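Local atomic coordinates of carbonic anhydrase (Neosartorya fumigata, PDB entry 7COI), a protein that probably catalyses the reversible hydration of carbon dioxide to hydrogencarbonate and a proton, as a zinc-dependent carbonic anhydrase of the beta class. Residues A[233-246]-A[271-285]. Sequence-based numbering, arbitrary orientation.
Sequences KALTQKSVVLEAMQ and EPEEALKARLTSFKT
Arg279 spends NH1 on two acceptors: Thr236 OG1, 2.8 Å from NH1 across the contact and tilted 29° out of the guanidinium plane, and Glu271 OE2, which offers its syn lone pair. With NH2 bonded almost straight to Glu271 OE1, the arginine grips that carboxylate end-on, one nitrogen to each oxygen. The extended chain of Lys233 passes at about a right angle over one guanidinium face, its CG 3.6 Å from Arg279 NH2. NE turns to Glu205 of the second subunit, which also accepts from the amide of Gln237, itself paired with Gln202 of that subunit. Gln237 CB lies over a face of the Phe283 ring, 3.7 Å from its centroid, in a CH-pi contact, while its CG packs against Arg279 CD. Beyond the turn at Gln237, helices 239-246 and 273-283 cross at -125°. Here Leu242 is a knob among Leu276, Arg279, Leu280 and Phe283; with CG anti to its carbonyl carbon (chi1 -68°), it sets CD1 3.6 Å from Phe283 CB and CD2 3.7 Å from Leu276 CD1. Where the chain leaves helix 273-283, Thr285 N donates at 3.1 Å to Ser239 OG, at the start of helix 239-246, and this hydroxyl donates to Glu243 OE2, whose other oxygen bridges to Arg163. The C-terminal helix is thus fastened by a leucine-centred apolar seam between two polar ends, and because Arg279 and Gln237 share Glu205 of the partner, this packing within the chain is coupled to the subunit interface; Glu271 of its own chain and Glu205 of the second subunit probably stabilise the positive charge of Arg279.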
loop_
_atom_site.group_PDB
_atom_site.type_symbol
_atom_site.label_atom_id
_atom_site.label_comp_id
_atom_site.label_asym_id
_atom_site.label_seq_id
_atom_site.Cartn_x
_atom_site.Cartn_y
_atom_site.Cartn_z
ATOM N N LYS A 233 18.546 -4.421 6.013
ATOM C CA LYS A 233 18.257 -3.561 7.183
ATOM C C LYS A 233 16.739 -3.508 7.359
ATOM O O LYS A 233 16.263 -3.794 8.451
ATOM C CB LYS A 233 18.938 -2.209 7.015
ATOM C CG LYS A 233 18.606 -1.195 8.101
ATOM C CD LYS A 233 19.465 0.047 8.009
ATOM C CE LYS A 233 19.153 1.046 9.097
ATOM N NZ LYS A 233 19.968 2.265 8.946
ATOM N N ALA A 234 15.987 -3.222 6.294
ATOM C CA ALA A 234 14.512 -3.148 6.348
ATOM C C ALA A 234 13.949 -4.487 6.808
ATOM O O ALA A 234 12.986 -4.508 7.580
ATOM C CB ALA A 234 13.972 -2.749 5.001
ATOM N N LEU A 235 14.519 -5.594 6.324
ATOM C CA LEU A 235 14.058 -6.961 6.644
ATOM C C LEU A 235 14.201 -7.180 8.150
ATOM O O LEU A 235 13.278 -7.743 8.741
ATOM C CB LEU A 235 14.919 -7.942 5.832
ATOM C CG LEU A 235 14.743 -9.408 6.140
ATOM C CD1 LEU A 235 13.345 -9.873 5.727
ATOM C CD2 LEU A 235 15.812 -10.200 5.383
ATOM N N THR A 236 15.310 -6.730 8.754
ATOM C CA THR A 236 15.565 -6.930 10.197
ATOM C C THR A 236 14.806 -5.924 11.067
ATOM O O THR A 236 14.731 -6.183 12.271
ATOM C CB THR A 236 17.071 -6.935 10.493
ATOM O OG1 THR A 236 17.659 -5.704 10.090
ATOM C CG2 THR A 236 17.787 -8.065 9.793
ATOM N N GLN A 237 14.224 -4.865 10.502
ATOM C CA GLN A 237 13.343 -3.897 11.220
ATOM C C GLN A 237 11.918 -4.436 11.259
ATOM O O GLN A 237 10.971 -3.695 10.961
ATOM C CB GLN A 237 13.428 -2.516 10.591
ATOM C CG GLN A 237 14.797 -1.884 10.798
ATOM C CD GLN A 237 14.950 -0.539 10.129
ATOM O OE1 GLN A 237 14.427 -0.305 9.048
ATOM N NE2 GLN A 237 15.701 0.357 10.759
ATOM N N LYS A 238 11.801 -5.724 11.526
ATOM C CA LYS A 238 10.526 -6.450 11.609
ATOM C C LYS A 238 10.655 -7.378 12.801
ATOM O O LYS A 238 11.609 -8.190 12.817
ATOM C CB LYS A 238 10.262 -7.244 10.339
ATOM C CG LYS A 238 10.100 -6.386 9.096
ATOM C CD LYS A 238 9.745 -7.203 7.863
ATOM C CE LYS A 238 9.831 -6.362 6.598
ATOM N NZ LYS A 238 8.888 -5.222 6.651
ATOM N N SER A 239 9.722 -7.292 13.729
ATOM C CA SER A 239 9.775 -8.118 14.961
ATOM C C SER A 239 9.831 -9.606 14.594
ATOM O O SER A 239 10.606 -10.361 15.251
ATOM C CB SER A 239 8.629 -7.822 15.877
ATOM O OG SER A 239 8.892 -8.417 17.144
ATOM N N VAL A 240 9.094 -10.035 13.557
ATOM C CA VAL A 240 9.014 -11.489 13.234
ATOM C C VAL A 240 10.413 -12.000 12.873
ATOM O O VAL A 240 10.769 -13.167 13.279
ATOM C CB VAL A 240 7.956 -11.815 12.163
ATOM C CG1 VAL A 240 8.293 -11.221 10.799
ATOM C CG2 VAL A 240 7.744 -13.308 12.030
ATOM N N VAL A 241 11.189 -11.206 12.150
ATOM C CA VAL A 241 12.566 -11.582 11.755
ATOM C C VAL A 241 13.483 -11.545 12.985
ATOM O O VAL A 241 14.252 -12.520 13.181
ATOM C CB VAL A 241 13.079 -10.670 10.631
ATOM C CG1 VAL A 241 14.536 -10.934 10.297
ATOM C CG2 VAL A 241 12.196 -10.823 9.392
ATOM N N LEU A 242 13.465 -10.459 13.749
ATOM C CA LEU A 242 14.358 -10.342 14.946
ATOM C C LEU A 242 14.092 -11.507 15.908
ATOM O O LEU A 242 15.083 -12.075 16.427
ATOM C CB LEU A 242 14.137 -8.996 15.635
ATOM C CG LEU A 242 14.606 -7.793 14.833
ATOM C CD1 LEU A 242 14.017 -6.511 15.382
ATOM C CD2 LEU A 242 16.115 -7.725 14.780
ATOM N N GLU A 243 12.830 -11.857 16.132
ATOM C CA GLU A 243 12.430 -12.990 17.003
ATOM C C GLU A 243 13.096 -14.288 16.498
ATOM O O GLU A 243 13.676 -15.053 17.307
ATOM C CB GLU A 243 10.909 -13.151 17.041
ATOM C CG GLU A 243 10.131 -12.058 17.756
ATOM C CD GLU A 243 8.646 -12.065 17.384
ATOM O OE1 GLU A 243 8.133 -13.161 17.003
ATOM O OE2 GLU A 243 8.004 -10.979 17.403
ATOM N N ALA A 244 13.034 -14.563 15.191
ATOM C CA ALA A 244 13.576 -15.801 14.576
ATOM C C ALA A 244 15.101 -15.797 14.645
ATOM O O ALA A 244 15.706 -16.890 14.786
ATOM C CB ALA A 244 13.099 -15.942 13.143
ATOM N N MET A 245 15.727 -14.633 14.520
ATOM C CA MET A 245 17.199 -14.538 14.611
ATOM C C MET A 245 17.625 -14.930 16.044
ATOM O O MET A 245 18.572 -15.694 16.169
ATOM C CB MET A 245 17.686 -13.145 14.246
ATOM C CG MET A 245 17.504 -12.863 12.777
ATOM S SD MET A 245 17.830 -11.160 12.397
ATOM C CE MET A 245 19.599 -11.214 12.117
ATOM N N GLN A 246 16.925 -14.467 17.067
ATOM C CA GLN A 246 17.211 -14.792 18.503
ATOM C C GLN A 246 16.821 -16.243 18.849
ATOM O O GLN A 246 17.612 -16.933 19.541
ATOM C CB GLN A 246 16.447 -13.824 19.396
ATOM C CG GLN A 246 16.927 -12.395 19.283
ATOM C CD GLN A 246 16.421 -11.604 20.464
ATOM O OE1 GLN A 246 17.199 -11.091 21.262
ATOM N NE2 GLN A 246 15.106 -11.505 20.589
ATOM N N GLU A 271 27.177 -5.034 9.546
ATOM C CA GLU A 271 26.698 -3.994 10.493
ATOM C C GLU A 271 27.383 -4.260 11.831
ATOM O O GLU A 271 27.472 -5.404 12.279
ATOM C CB GLU A 271 25.171 -4.037 10.654
ATOM C CG GLU A 271 24.395 -3.117 9.719
ATOM C CD GLU A 271 22.907 -2.990 10.044
ATOM O OE1 GLU A 271 22.394 -1.869 10.087
ATOM O OE2 GLU A 271 22.260 -4.018 10.241
ATOM N N PRO A 272 27.876 -3.221 12.543
ATOM C CA PRO A 272 28.295 -3.398 13.935
ATOM C C PRO A 272 27.193 -4.137 14.719
ATOM O O PRO A 272 26.023 -3.892 14.471
ATOM C CB PRO A 272 28.498 -1.962 14.446
ATOM C CG PRO A 272 28.766 -1.147 13.189
ATOM C CD PRO A 272 28.002 -1.833 12.073
ATOM N N GLU A 273 27.570 -5.020 15.647
ATOM C CA GLU A 273 26.612 -5.760 16.508
ATOM C C GLU A 273 25.817 -4.750 17.353
ATOM O O GLU A 273 24.658 -5.064 17.709
ATOM C CB GLU A 273 27.364 -6.784 17.357
ATOM C CG GLU A 273 26.466 -7.879 17.909
ATOM C CD GLU A 273 26.870 -8.375 19.287
ATOM O OE1 GLU A 273 25.986 -8.483 20.167
ATOM O OE2 GLU A 273 28.071 -8.635 19.483
ATOM N N GLU A 274 26.412 -3.579 17.634
ATOM C CA GLU A 274 25.755 -2.371 18.220
ATOM C C GLU A 274 24.426 -2.088 17.494
ATOM O O GLU A 274 23.416 -1.689 18.164
ATOM C CB GLU A 274 26.626 -1.121 18.039
ATOM C CG GLU A 274 27.995 -1.203 18.691
ATOM C CD GLU A 274 27.976 -1.344 20.206
ATOM O OE1 GLU A 274 27.458 -0.431 20.889
ATOM O OE2 GLU A 274 28.492 -2.364 20.708
ATOM N N ALA A 275 24.455 -2.213 16.160
ATOM C CA ALA A 275 23.328 -1.914 15.247
ATOM C C ALA A 275 22.145 -2.813 15.601
ATOM O O ALA A 275 21.055 -2.275 15.759
ATOM C CB ALA A 275 23.732 -2.078 13.793
ATOM N N LEU A 276 22.358 -4.127 15.719
ATOM C CA LEU A 276 21.262 -5.101 15.962
ATOM C C LEU A 276 20.709 -4.896 17.376
ATOM O O LEU A 276 19.492 -5.124 17.565
ATOM C CB LEU A 276 21.763 -6.535 15.727
ATOM C CG LEU A 276 20.687 -7.598 15.447
ATOM C CD1 LEU A 276 19.764 -7.204 14.297
ATOM C CD2 LEU A 276 21.322 -8.954 15.148
ATOM N N LYS A 277 21.536 -4.469 18.339
ATOM C CA LYS A 277 21.063 -4.226 19.730
ATOM C C LYS A 277 20.043 -3.076 19.715
ATOM O O LYS A 277 18.968 -3.242 20.319
ATOM C CB LYS A 277 22.237 -3.954 20.670
ATOM C CG LYS A 277 23.202 -5.127 20.777
ATOM C CD LYS A 277 24.091 -5.062 21.975
ATOM C CE LYS A 277 25.108 -6.186 21.993
ATOM N NZ LYS A 277 25.708 -6.346 23.336
ATOM N N ALA A 278 20.370 -1.959 19.066
ATOM C CA ALA A 278 19.465 -0.791 18.944
ATOM C C ALA A 278 18.180 -1.213 18.202
ATOM O O ALA A 278 17.068 -0.757 18.567
ATOM C CB ALA A 278 20.177 0.340 18.235
ATOM N N ARG A 279 18.334 -2.065 17.180
ATOM C CA ARG A 279 17.180 -2.508 16.343
ATOM C C ARG A 279 16.250 -3.370 17.192
ATOM O O ARG A 279 15.049 -3.171 17.167
ATOM C CB ARG A 279 17.679 -3.261 15.111
ATOM C CG ARG A 279 16.592 -3.507 14.075
ATOM C CD ARG A 279 17.149 -3.719 12.688
ATOM N NE ARG A 279 18.021 -2.621 12.339
ATOM C CZ ARG A 279 19.157 -2.716 11.653
ATOM N NH1 ARG A 279 19.550 -3.854 11.112
ATOM N NH2 ARG A 279 19.901 -1.645 11.479
ATOM N N LEU A 280 16.812 -4.299 17.969
ATOM C CA LEU A 280 16.043 -5.164 18.908
ATOM C C LEU A 280 15.212 -4.274 19.839
ATOM O O LEU A 280 13.983 -4.487 19.977
ATOM C CB LEU A 280 17.061 -5.980 19.721
ATOM C CG LEU A 280 16.951 -7.495 19.856
ATOM C CD1 LEU A 280 16.085 -8.179 18.791
ATOM C CD2 LEU A 280 18.365 -8.079 19.894
ATOM N N THR A 281 15.870 -3.301 20.484
ATOM C CA THR A 281 15.223 -2.387 21.454
ATOM C C THR A 281 14.077 -1.653 20.753
ATOM O O THR A 281 13.015 -1.502 21.368
ATOM C CB THR A 281 16.233 -1.373 21.994
ATOM O OG1 THR A 281 17.279 -2.142 22.600
ATOM C CG2 THR A 281 15.598 -0.381 22.944
ATOM N N SER A 282 14.315 -1.219 19.513
ATOM C CA SER A 282 13.429 -0.283 18.772
ATOM C C SER A 282 12.276 -1.034 18.099
ATOM O O SER A 282 11.239 -0.387 17.891
ATOM C CB SER A 282 14.197 0.499 17.759
ATOM O OG SER A 282 15.162 1.326 18.380
ATOM N N PHE A 283 12.435 -2.333 17.786
ATOM C CA PHE A 283 11.476 -3.062 16.919
ATOM C C PHE A 283 10.837 -4.291 17.552
ATOM O O PHE A 283 9.722 -4.659 17.061
ATOM C CB PHE A 283 12.139 -3.421 15.594
ATOM C CG PHE A 283 12.216 -2.252 14.651
ATOM C CD1 PHE A 283 11.150 -1.920 13.825
ATOM C CD2 PHE A 283 13.354 -1.458 14.605
ATOM C CE1 PHE A 283 11.230 -0.825 12.979
ATOM C CE2 PHE A 283 13.430 -0.359 13.768
ATOM C CZ PHE A 283 12.368 -0.037 12.968
ATOM N N LYS A 284 11.451 -4.943 18.550
ATOM C CA LYS A 284 10.836 -6.187 19.095
ATOM C C LYS A 284 9.537 -5.829 19.845
ATOM O O LYS A 284 9.592 -4.875 20.647
ATOM C CB LYS A 284 11.831 -6.946 19.976
ATOM C CG LYS A 284 11.519 -8.423 20.173
ATOM C CD LYS A 284 12.704 -9.228 20.739
ATOM C CE LYS A 284 13.418 -8.501 21.868
ATOM N NZ LYS A 284 14.103 -9.414 22.813
ATOM N N THR A 285 8.400 -6.513 19.594
ATOM C CA THR A 285 7.085 -6.215 20.241
ATOM C C THR A 285 6.560 -7.413 21.041
ATOM O O THR A 285 6.718 -8.499 20.474
ATOM C CB THR A 285 6.041 -5.763 19.209
ATOM O OG1 THR A 285 5.931 -6.739 18.176
ATOM C CG2 THR A 285 6.395 -4.433 18.573
#